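Local coordinates for phosphate-binding protein (Unidentified prokaryotic organism, PDB 3W9V) that binds phosphate as a secreted protein of the PstS family of phosphate-transport binding proteins, at residues G6-Y14 against Y210-P218. The protein carries 1 engineered substitution. Sequence-based numbering, arbitrary orientation.
Engineered in segment 210-218: Met211 (natural residue Ile). With PO4 (phosphate ion), chain C.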
# COMPACT_ATOMS: atom_id res chain seq x y z
N GLY A 6 -4.10 -11.03 -2.06
CA GLY A 6 -3.78 -9.86 -2.86
C GLY A 6 -2.46 -9.24 -2.46
O GLY A 6 -1.43 -9.92 -2.40
N ALA A 7 -2.50 -7.95 -2.16
CA ALA A 7 -1.32 -7.16 -1.78
C ALA A 7 -0.35 -7.91 -0.87
O ALA A 7 -0.75 -8.45 0.17
CB ALA A 7 -1.76 -5.89 -1.09
N THR A 8 0.93 -7.91 -1.23
CA THR A 8 1.97 -8.43 -0.36
C THR A 8 2.46 -7.44 0.68
O THR A 8 2.95 -7.86 1.72
CB THR A 8 3.19 -8.99 -1.14
OG1 THR A 8 3.93 -7.93 -1.75
CG2 THR A 8 2.76 -10.02 -2.18
N LEU A 9 2.34 -6.13 0.42
CA LEU A 9 2.80 -5.14 1.38
C LEU A 9 2.33 -5.41 2.83
O LEU A 9 3.15 -5.36 3.75
CB LEU A 9 2.48 -3.71 0.90
CG LEU A 9 2.70 -2.55 1.87
CD1 LEU A 9 3.14 -1.32 1.12
CD2 LEU A 9 1.43 -2.26 2.67
N PRO A 10 1.04 -5.77 3.04
CA PRO A 10 0.55 -6.04 4.39
C PRO A 10 0.36 -7.53 4.68
O PRO A 10 -0.31 -7.88 5.66
CB PRO A 10 -0.83 -5.37 4.37
CG PRO A 10 -1.31 -5.67 2.96
CD PRO A 10 -0.08 -5.64 2.08
N GLN A 11 0.93 -8.41 3.87
CA GLN A 11 0.64 -9.83 4.03
C GLN A 11 1.05 -10.39 5.39
O GLN A 11 0.36 -11.25 5.93
CB GLN A 11 1.22 -10.65 2.88
CG GLN A 11 2.70 -10.95 2.96
CD GLN A 11 3.14 -11.89 1.85
OE1 GLN A 11 2.66 -11.79 0.71
NE2 GLN A 11 4.04 -12.81 2.17
N LYS A 12 2.16 -9.93 5.94
CA LYS A 12 2.59 -10.46 7.23
C LYS A 12 1.68 -9.98 8.36
O LYS A 12 1.50 -10.68 9.36
CB LYS A 12 4.05 -10.13 7.50
CG LYS A 12 4.97 -10.75 6.46
CD LYS A 12 6.43 -10.72 6.87
CE LYS A 12 6.97 -9.31 6.84
NZ LYS A 12 8.38 -9.26 7.30
N LEU A 13 1.09 -8.80 8.20
CA LEU A 13 0.07 -8.36 9.13
C LEU A 13 -1.15 -9.29 9.09
O LEU A 13 -1.59 -9.79 10.13
CB LEU A 13 -0.34 -6.91 8.85
CG LEU A 13 -1.55 -6.40 9.64
CD1 LEU A 13 -1.28 -6.36 11.15
CD2 LEU A 13 -1.98 -5.03 9.13
N TYR A 14 -1.66 -9.56 7.89
CA TYR A 14 -2.86 -10.38 7.77
C TYR A 14 -2.62 -11.84 8.14
O TYR A 14 -3.56 -12.55 8.48
CB TYR A 14 -3.48 -10.26 6.38
CG TYR A 14 -3.87 -8.85 6.00
CD1 TYR A 14 -4.32 -7.94 6.96
CD2 TYR A 14 -3.79 -8.41 4.69
CE1 TYR A 14 -4.67 -6.64 6.61
CE2 TYR A 14 -4.14 -7.13 4.33
CZ TYR A 14 -4.58 -6.24 5.29
OH TYR A 14 -4.92 -4.94 4.96
N TYR A 210 12.35 0.19 -3.31
CA TYR A 210 11.25 0.77 -2.55
C TYR A 210 10.47 -0.42 -1.96
O TYR A 210 10.39 -1.48 -2.59
CB TYR A 210 10.37 1.65 -3.46
CG TYR A 210 9.82 0.92 -4.67
CD1 TYR A 210 8.55 0.36 -4.65
CD2 TYR A 210 10.58 0.78 -5.83
CE1 TYR A 210 8.04 -0.32 -5.75
CE2 TYR A 210 10.09 0.10 -6.94
CZ TYR A 210 8.82 -0.44 -6.90
OH TYR A 210 8.35 -1.12 -8.00
N MET A 211 9.91 -0.27 -0.76
CA MET A 211 9.46 -1.45 -0.05
C MET A 211 8.50 -1.19 1.10
O MET A 211 8.63 -0.20 1.83
CB MET A 211 10.70 -2.18 0.51
CG MET A 211 10.44 -3.50 1.22
SD MET A 211 9.61 -4.74 0.19
CE MET A 211 10.69 -4.78 -1.23
N SER A 212 7.55 -2.11 1.28
CA SER A 212 6.76 -2.18 2.50
C SER A 212 7.65 -2.07 3.74
O SER A 212 8.65 -2.77 3.83
CB SER A 212 6.05 -3.52 2.56
OG SER A 212 5.51 -3.72 3.85
N PRO A 213 7.29 -1.22 4.71
CA PRO A 213 8.16 -1.10 5.89
C PRO A 213 8.21 -2.39 6.72
O PRO A 213 9.18 -2.57 7.46
CB PRO A 213 7.53 0.05 6.69
CG PRO A 213 6.09 0.05 6.26
CD PRO A 213 6.12 -0.34 4.80
N ASP A 214 7.22 -3.26 6.58
CA ASP A 214 7.20 -4.53 7.30
C ASP A 214 8.23 -5.51 6.72
O ASP A 214 8.65 -6.45 7.39
CB ASP A 214 5.79 -5.13 7.24
CG ASP A 214 5.53 -6.17 8.32
OD1 ASP A 214 6.28 -6.25 9.32
OD2 ASP A 214 4.52 -6.90 8.16
N PHE A 215 8.63 -5.29 5.46
CA PHE A 215 9.61 -6.14 4.80
C PHE A 215 11.00 -5.50 4.73
O PHE A 215 11.99 -6.20 4.52
CB PHE A 215 9.18 -6.46 3.36
CG PHE A 215 8.10 -7.50 3.26
CD1 PHE A 215 8.41 -8.82 2.98
CD2 PHE A 215 6.76 -7.15 3.39
CE1 PHE A 215 7.43 -9.78 2.86
CE2 PHE A 215 5.77 -8.11 3.27
CZ PHE A 215 6.10 -9.42 3.00
N ALA A 216 11.07 -4.18 4.89
CA ALA A 216 12.30 -3.45 4.59
C ALA A 216 13.42 -3.68 5.60
O ALA A 216 14.59 -3.40 5.31
CB ALA A 216 12.01 -1.97 4.45
N ALA A 217 13.07 -4.17 6.78
CA ALA A 217 14.04 -4.54 7.80
C ALA A 217 13.47 -5.70 8.60
O ALA A 217 12.26 -5.85 8.68
CB ALA A 217 14.33 -3.36 8.71
N PRO A 218 14.35 -6.53 9.20
CA PRO A 218 13.90 -7.68 9.99
C PRO A 218 13.04 -7.31 11.20
O PRO A 218 12.15 -8.09 11.56
CB PRO A 218 15.21 -8.32 10.45
CG PRO A 218 16.20 -7.93 9.41
CD PRO A 218 15.81 -6.54 9.01
P PO4 C . 1.77 -5.21 -3.43
O1 PO4 C . 2.22 -6.66 -3.38
O2 PO4 C . 2.93 -4.29 -3.77
O3 PO4 C . 0.63 -5.04 -4.43
O4 PO4 C . 1.26 -4.87 -2.03
O HOH W 1 3.17 -7.26 5.89
O HOH W 2 6.83 -8.69 10.29
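Lys12 lays its side chain across one face of the Phe215 ring, with CE over the centre of the ring at 3.8 Å from its centroid, a CH-pi contact. NZ, 14° off the ring normal, adds a cation-pi interaction. The chain bends about CG-CD (chi3 -70°), and this turns NZ to the carbonyl of Asp214, where it gives Asp214 O a 2.8 Å hydrogen bond from above the carbonyl plane. The Asp214 carboxylate passes at a slant to the lysine chain, its OD2 near Lys12 CB, without forming a salt bridge, OD1 being 4.2 Å from Lys12 NZ; water 2 donates to Asp214 OD1, and OD2 also binds Asn337. Around the edge of the same ring, Gln11 CG meets Phe215 CZ at 3.7 Å, its amide plane turned 71° from the ring.

Deeper in, Ser212 OG, set anti to its own nitrogen, donates to Leu9 O over 2.9 Å and accepts from Asp214 N in an ST turn, while its CB packs on Leu9 CG. Water 1 donates to Leu9 O and Asp214 OD2 and accepts from Lys12 N, so Leu9 O is gripped by two donors. With an alanine in place of Lys12, that Phe215 face would probably lose the alkyl and ammonium groups lying over it, and Asp214 O its ammonium donor.

The contact joins the turn leading into helix 11-14 to the loop between strands 207-208 and 231-237. On the same turn Thr8 N and OG1 both bind phosphate O1, the hydroxyl at 2.7 Å, and Leu9 N binds O4; Ser32, Arg140, Ser144, Gly145 and Thr146 complete the site. A phosphate-binding turn is thus tied through its Leu9 carbonyl to Ser212 and, by way of water 1, to Asp214, consistent with Leu9 being held at both its amide and its carbonyl.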